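Local coordinates for protein beta-galactoside alpha-2,6-sialyltransferase (Photobacterium sp., PDB 2Z4T) that probably transfers sialic acid from CMP-sialic acid to the 6-position of galactose in acceptors such as lactose, at residues R371-N383 / G409-S421. Residues are numbered along the deposited sequence; the frame is centred on the assembly and turned at random. Where two conformers were deposited one is given.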
loop_
_atom_site.group_PDB
_atom_site.type_symbol
_atom_site.label_atom_id
_atom_site.label_comp_id
_atom_site.label_asym_id
_atom_site.label_seq_id
_atom_site.Cartn_x
_atom_site.Cartn_y
_atom_site.Cartn_z
ATOM N N ARG A 371 -13.584 19.503 -14.945
ATOM C CA ARG A 371 -13.142 18.257 -15.558
ATOM C C ARG A 371 -13.390 18.095 -17.065
ATOM O O ARG A 371 -12.687 17.320 -17.734
ATOM C CB ARG A 371 -13.503 17.018 -14.712
ATOM C CG ARG A 371 -14.930 16.649 -14.632
ATOM C CD ARG A 371 -15.303 16.262 -13.194
ATOM N NE ARG A 371 -16.694 16.642 -13.004
ATOM C CZ ARG A 371 -17.660 15.868 -12.537
ATOM N NH1 ARG A 371 -17.418 14.633 -12.103
ATOM N NH2 ARG A 371 -18.878 16.375 -12.471
ATOM N N GLU A 372 -14.330 18.856 -17.618
ATOM C CA GLU A 372 -14.487 18.814 -19.071
ATOM C C GLU A 372 -13.328 19.538 -19.729
ATOM O O GLU A 372 -12.838 19.131 -20.791
ATOM C CB GLU A 372 -15.829 19.379 -19.518
ATOM C CG GLU A 372 -16.986 18.521 -19.025
ATOM C CD GLU A 372 -18.352 19.052 -19.416
ATOM O OE1 GLU A 372 -18.506 20.289 -19.594
ATOM O OE2 GLU A 372 -19.286 18.218 -19.527
ATOM N N TYR A 373 -12.876 20.598 -19.062
ATOM C CA TYR A 373 -11.757 21.401 -19.528
ATOM C C TYR A 373 -10.480 20.551 -19.443
ATOM O O TYR A 373 -9.631 20.602 -20.336
ATOM C CB TYR A 373 -11.651 22.676 -18.687
ATOM C CG TYR A 373 -10.338 23.389 -18.826
ATOM C CD1 TYR A 373 -9.991 24.035 -20.023
ATOM C CD2 TYR A 373 -9.433 23.420 -17.773
ATOM C CE1 TYR A 373 -8.775 24.687 -20.155
ATOM C CE2 TYR A 373 -8.193 24.077 -17.900
ATOM C CZ TYR A 373 -7.876 24.705 -19.087
ATOM O OH TYR A 373 -6.664 25.353 -19.214
ATOM N N TYR A 374 -10.384 19.759 -18.370
ATOM C CA TYR A 374 -9.303 18.800 -18.187
ATOM C C TYR A 374 -9.303 17.751 -19.295
ATOM O O TYR A 374 -8.240 17.378 -19.794
ATOM C CB TYR A 374 -9.377 18.137 -16.802
ATOM C CG TYR A 374 -8.542 18.837 -15.752
ATOM C CD1 TYR A 374 -8.766 20.185 -15.430
ATOM C CD2 TYR A 374 -7.509 18.161 -15.093
ATOM C CE1 TYR A 374 -7.974 20.848 -14.470
ATOM C CE2 TYR A 374 -6.705 18.822 -14.127
ATOM C CZ TYR A 374 -6.951 20.159 -13.822
ATOM O OH TYR A 374 -6.170 20.800 -12.879
ATOM N N ALA A 375 -10.480 17.287 -19.704
ATOM C CA ALA A 375 -10.524 16.302 -20.756
ATOM C C ALA A 375 -10.047 16.938 -22.057
ATOM O O ALA A 375 -9.203 16.368 -22.767
ATOM C CB ALA A 375 -11.902 15.752 -20.908
ATOM N N LYS A 376 -10.562 18.129 -22.356
ATOM C CA LYS A 376 -10.274 18.772 -23.626
ATOM C C LYS A 376 -8.780 19.114 -23.745
ATOM O O LYS A 376 -8.180 18.933 -24.806
ATOM C CB LYS A 376 -11.217 19.955 -23.877
ATOM C CG LYS A 376 -10.731 20.987 -24.914
ATOM C CD LYS A 376 -11.830 22.019 -25.232
ATOM C CE LYS A 376 -11.302 23.458 -25.392
ATOM N NZ LYS A 376 -10.530 23.592 -26.647
ATOM N N GLN A 377 -8.176 19.542 -22.645
ATOM C CA GLN A 377 -6.736 19.811 -22.619
ATOM C C GLN A 377 -5.839 18.567 -22.816
ATOM O O GLN A 377 -4.823 18.627 -23.531
ATOM C CB GLN A 377 -6.347 20.554 -21.345
ATOM C CG GLN A 377 -6.839 22.012 -21.309
ATOM C CD GLN A 377 -6.532 22.812 -22.593
ATOM O OE1 GLN A 377 -5.376 22.937 -23.000
ATOM N NE2 GLN A 377 -7.585 23.339 -23.237
ATOM N N GLN A 378 -6.203 17.457 -22.181
ATOM C CA GLN A 378 -5.416 16.249 -22.308
ATOM C C GLN A 378 -5.511 15.662 -23.726
ATOM O O GLN A 378 -4.529 15.128 -24.255
ATOM C CB GLN A 378 -5.783 15.247 -21.216
ATOM C CG GLN A 378 -5.328 15.713 -19.820
ATOM C CD GLN A 378 -5.767 14.786 -18.691
ATOM O OE1 GLN A 378 -5.155 13.738 -18.454
ATOM N NE2 GLN A 378 -6.826 15.177 -17.977
ATOM N N ILE A 379 -6.692 15.781 -24.332
ATOM C CA ILE A 379 -6.881 15.455 -25.733
ATOM C C ILE A 379 -5.909 16.297 -26.569
ATOM O O ILE A 379 -5.238 15.793 -27.480
ATOM C CB ILE A 379 -8.336 15.683 -26.163
ATOM C CG1 ILE A 379 -9.219 14.544 -25.614
ATOM C CG2 ILE A 379 -8.447 15.782 -27.704
ATOM C CD1 ILE A 379 -10.735 14.741 -25.798
ATOM N N ASN A 380 -5.790 17.572 -26.225
ATOM C CA ASN A 380 -4.867 18.409 -26.935
ATOM C C ASN A 380 -3.405 17.992 -26.718
ATOM O O ASN A 380 -2.582 18.096 -27.646
ATOM C CB ASN A 380 -5.083 19.885 -26.606
ATOM C CG ASN A 380 -4.327 20.789 -27.551
ATOM O OD1 ASN A 380 -4.528 20.729 -28.754
ATOM N ND2 ASN A 380 -3.439 21.606 -27.020
ATOM N N VAL A 381 -3.082 17.514 -25.519
ATOM C CA VAL A 381 -1.723 17.047 -25.250
ATOM C C VAL A 381 -1.422 15.773 -26.042
ATOM O O VAL A 381 -0.364 15.682 -26.674
ATOM C CB VAL A 381 -1.430 16.868 -23.758
ATOM C CG1 VAL A 381 -0.030 16.292 -23.543
ATOM C CG2 VAL A 381 -1.575 18.196 -23.053
ATOM N N ILE A 382 -2.351 14.810 -26.034
ATOM C CA ILE A 382 -2.205 13.602 -26.857
ATOM C C ILE A 382 -1.972 14.012 -28.324
ATOM O O ILE A 382 -1.079 13.487 -28.993
ATOM C CB ILE A 382 -3.420 12.641 -26.705
ATOM C CG1 ILE A 382 -3.477 12.081 -25.277
ATOM C CG2 ILE A 382 -3.361 11.479 -27.707
ATOM C CD1 ILE A 382 -4.801 11.552 -24.879
ATOM N N ASN A 383 -2.752 14.976 -28.800
ATOM C CA ASN A 383 -2.651 15.426 -30.189
ATOM C C ASN A 383 -1.301 15.997 -30.534
ATOM O O ASN A 383 -0.765 15.731 -31.605
ATOM C CB ASN A 383 -3.765 16.406 -30.538
ATOM C CG ASN A 383 -5.097 15.713 -30.682
ATOM O OD1 ASN A 383 -5.143 14.491 -30.834
ATOM N ND2 ASN A 383 -6.188 16.477 -30.619
ATOM N N GLY A 409 -12.489 9.437 -13.600
ATOM C CA GLY A 409 -13.923 9.392 -13.779
ATOM C C GLY A 409 -14.298 9.799 -15.184
ATOM O O GLY A 409 -13.816 9.213 -16.156
ATOM N N ILE A 410 -15.132 10.828 -15.284
ATOM C CA ILE A 410 -15.679 11.248 -16.561
ATOM C C ILE A 410 -14.607 11.821 -17.482
ATOM O O ILE A 410 -14.814 11.894 -18.685
ATOM C CB ILE A 410 -16.906 12.195 -16.371
ATOM C CG1 ILE A 410 -18.112 11.686 -17.186
ATOM C CG2 ILE A 410 -16.565 13.683 -16.611
ATOM C CD1 ILE A 410 -18.095 11.943 -18.773
ATOM N N ILE A 411 -13.454 12.204 -16.923
ATOM C CA ILE A 411 -12.319 12.690 -17.732
ATOM C C ILE A 411 -11.781 11.577 -18.610
ATOM O O ILE A 411 -11.518 11.774 -19.808
ATOM C CB ILE A 411 -11.159 13.218 -16.862
ATOM C CG1 ILE A 411 -11.612 14.425 -16.052
ATOM C CG2 ILE A 411 -9.954 13.572 -17.731
ATOM C CD1 ILE A 411 -10.574 14.916 -15.097
ATOM N N ASN A 412 -11.624 10.407 -18.007
ATOM C CA ASN A 412 -11.153 9.234 -18.713
ATOM C C ASN A 412 -12.098 8.798 -19.818
ATOM O O ASN A 412 -11.639 8.481 -20.916
ATOM C CB ASN A 412 -10.842 8.090 -17.745
ATOM C CG ASN A 412 -9.712 8.441 -16.784
ATOM O OD1 ASN A 412 -8.970 9.388 -17.019
ATOM N ND2 ASN A 412 -9.571 7.674 -15.711
ATOM N N THR A 413 -13.408 8.812 -19.567
ATOM C CA THR A 413 -14.304 8.375 -20.635
ATOM C C THR A 413 -14.311 9.361 -21.821
ATOM O O THR A 413 -14.279 8.938 -22.971
ATOM C CB THR A 413 -15.744 7.936 -20.140
ATOM O OG1 THR A 413 -16.650 9.038 -20.196
ATOM C CG2 THR A 413 -15.715 7.360 -18.715
ATOM N N LEU A 414 -14.283 10.665 -21.531
ATOM C CA LEU A 414 -14.198 11.693 -22.574
ATOM C C LEU A 414 -12.953 11.546 -23.451
ATOM O O LEU A 414 -13.051 11.622 -24.678
ATOM C CB LEU A 414 -14.250 13.097 -21.975
ATOM C CG LEU A 414 -15.622 13.536 -21.455
ATOM C CD1 LEU A 414 -15.489 14.720 -20.534
ATOM C CD2 LEU A 414 -16.590 13.853 -22.617
ATOM N N ILE A 415 -11.795 11.329 -22.818
ATOM C CA ILE A 415 -10.529 11.134 -23.536
ATOM C C ILE A 415 -10.617 9.874 -24.374
ATOM O O ILE A 415 -10.187 9.846 -25.516
ATOM C CB ILE A 415 -9.311 11.032 -22.570
ATOM C CG1 ILE A 415 -9.013 12.378 -21.930
ATOM C CG2 ILE A 415 -8.075 10.528 -23.287
ATOM C CD1 ILE A 415 -8.042 12.292 -20.765
ATOM N N MET A 416 -11.208 8.846 -23.794
ATOM C CA MET A 416 -11.268 7.535 -24.404
ATOM C C MET A 416 -12.118 7.533 -25.665
ATOM O O MET A 416 -11.718 6.952 -26.672
ATOM C CB MET A 416 -11.771 6.516 -23.381
ATOM C CG MET A 416 -11.290 5.096 -23.581
ATOM S SD MET A 416 -9.516 4.815 -23.899
ATOM C CE MET A 416 -9.745 3.459 -25.072
ATOM N N GLN A 417 -13.271 8.204 -25.637
ATOM C CA GLN A 417 -14.139 8.180 -26.818
ATOM C C GLN A 417 -13.688 9.122 -27.933
ATOM O O GLN A 417 -14.211 9.091 -29.049
ATOM C CB GLN A 417 -15.623 8.353 -26.468
ATOM C CG GLN A 417 -15.968 9.519 -25.565
ATOM C CD GLN A 417 -17.221 9.258 -24.710
ATOM O OE1 GLN A 417 -17.600 8.103 -24.458
ATOM N NE2 GLN A 417 -17.856 10.337 -24.252
ATOM N N ASN A 418 -12.675 9.927 -27.640
ATOM C CA ASN A 418 -12.047 10.711 -28.683
ATOM C C ASN A 418 -11.137 9.902 -29.620
ATOM O O ASN A 418 -10.802 10.385 -30.699
ATOM C CB ASN A 418 -11.274 11.892 -28.089
ATOM C CG ASN A 418 -11.112 13.012 -29.082
ATOM O OD1 ASN A 418 -10.002 13.334 -29.515
ATOM N ND2 ASN A 418 -12.233 13.585 -29.490
ATOM N N TYR A 419 -10.744 8.693 -29.200
ATOM C CA TYR A 419 -9.760 7.876 -29.937
ATOM C C TYR A 419 -10.170 6.425 -30.137
ATOM O O TYR A 419 -9.911 5.597 -29.281
ATOM C CB TYR A 419 -8.383 7.915 -29.269
ATOM C CG TYR A 419 -7.810 9.301 -29.133
ATOM C CD1 TYR A 419 -7.145 9.924 -30.210
ATOM C CD2 TYR A 419 -7.942 9.997 -27.932
ATOM C CE1 TYR A 419 -6.622 11.203 -30.086
ATOM C CE2 TYR A 419 -7.422 11.274 -27.788
ATOM C CZ TYR A 419 -6.762 11.888 -28.863
ATOM O OH TYR A 419 -6.257 13.171 -28.687
ATOM N N PRO A 420 -10.767 6.114 -31.302
ATOM C CA PRO A 420 -11.304 4.797 -31.704
ATOM C C PRO A 420 -10.677 3.427 -31.315
ATOM O O PRO A 420 -11.360 2.761 -30.562
ATOM C CB PRO A 420 -11.519 4.936 -33.221
ATOM C CG PRO A 420 -11.832 6.398 -33.398
ATOM C CD PRO A 420 -10.986 7.129 -32.358
ATOM N N SER A 421 -9.493 2.912 -31.706
ATOM C CA SER A 421 -8.133 3.437 -31.951
ATOM C C SER A 421 -7.256 3.234 -30.673
ATOM O O SER A 421 -6.312 2.426 -30.664
ATOM C CB SER A 421 -8.055 4.853 -32.503
ATOM O OG SER A 421 -6.688 5.270 -32.646
HETATM O O HOH W 1 -8.969 15.530 -31.002
#
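Ile-411 and Ile-415, one turn apart on helix 410-417, show how two neighbouring helices mesh by knobs into holes. Ile-411 fills the hole between Arg-371, Tyr-374, Ala-375 and Gln-378. Its two branches part: CG1, beside its own backbone N (chi1 -63°), runs to Arg-371 CB at 3.5 Å and carries CD1 on to Tyr-374 CB, whereas CG2 meets Gln-378 NE2 at 3.5 Å. Ile-415 enters the next hole, among Ala-375, Gln-378, Ile-379 and Ile-382, with its CD1 3.7 Å from Gln-378 CB and its CG2 against Ile-382 CD1. The small Ala-375 lets the backbones close in, its CB 3.7 Å from Leu-414 CB.

The amide of Gln-378 is tethered at both ends: NE2 bonds back to Tyr-374 O, above the carbonyl plane and on the face opposite the helical N-H of Gln-378, while OE1 accepts from Thr-362 N, next to the CMP-binding Gly-361.

Past helix 410-417, Tyr-419 reaches back to helix 371-383. Its hydroxyl donates to Asn-383 OD1 at 2.8 Å, with the amide turned 71° from the ring, and Ile-382 CG2 packs obliquely 3.6 Å from Tyr-419 CZ. A water bridges Asn-383 ND2 and Asn-418 OD1; the amide of Asn-418 slants across the tip of Ile-379, with CG close to its CD1 and OD1 close to its CG2.

The helices cross at -37° beside the parallel sheet, Ile-382 resting on Phe-359 and Leu-400, Ile-415 on Phe-402. Such packing of adjacent helices on one side of the sheet is characteristic of the Rossmann-like, nucleotide-binding domain of a GT-B glycosyltransferase.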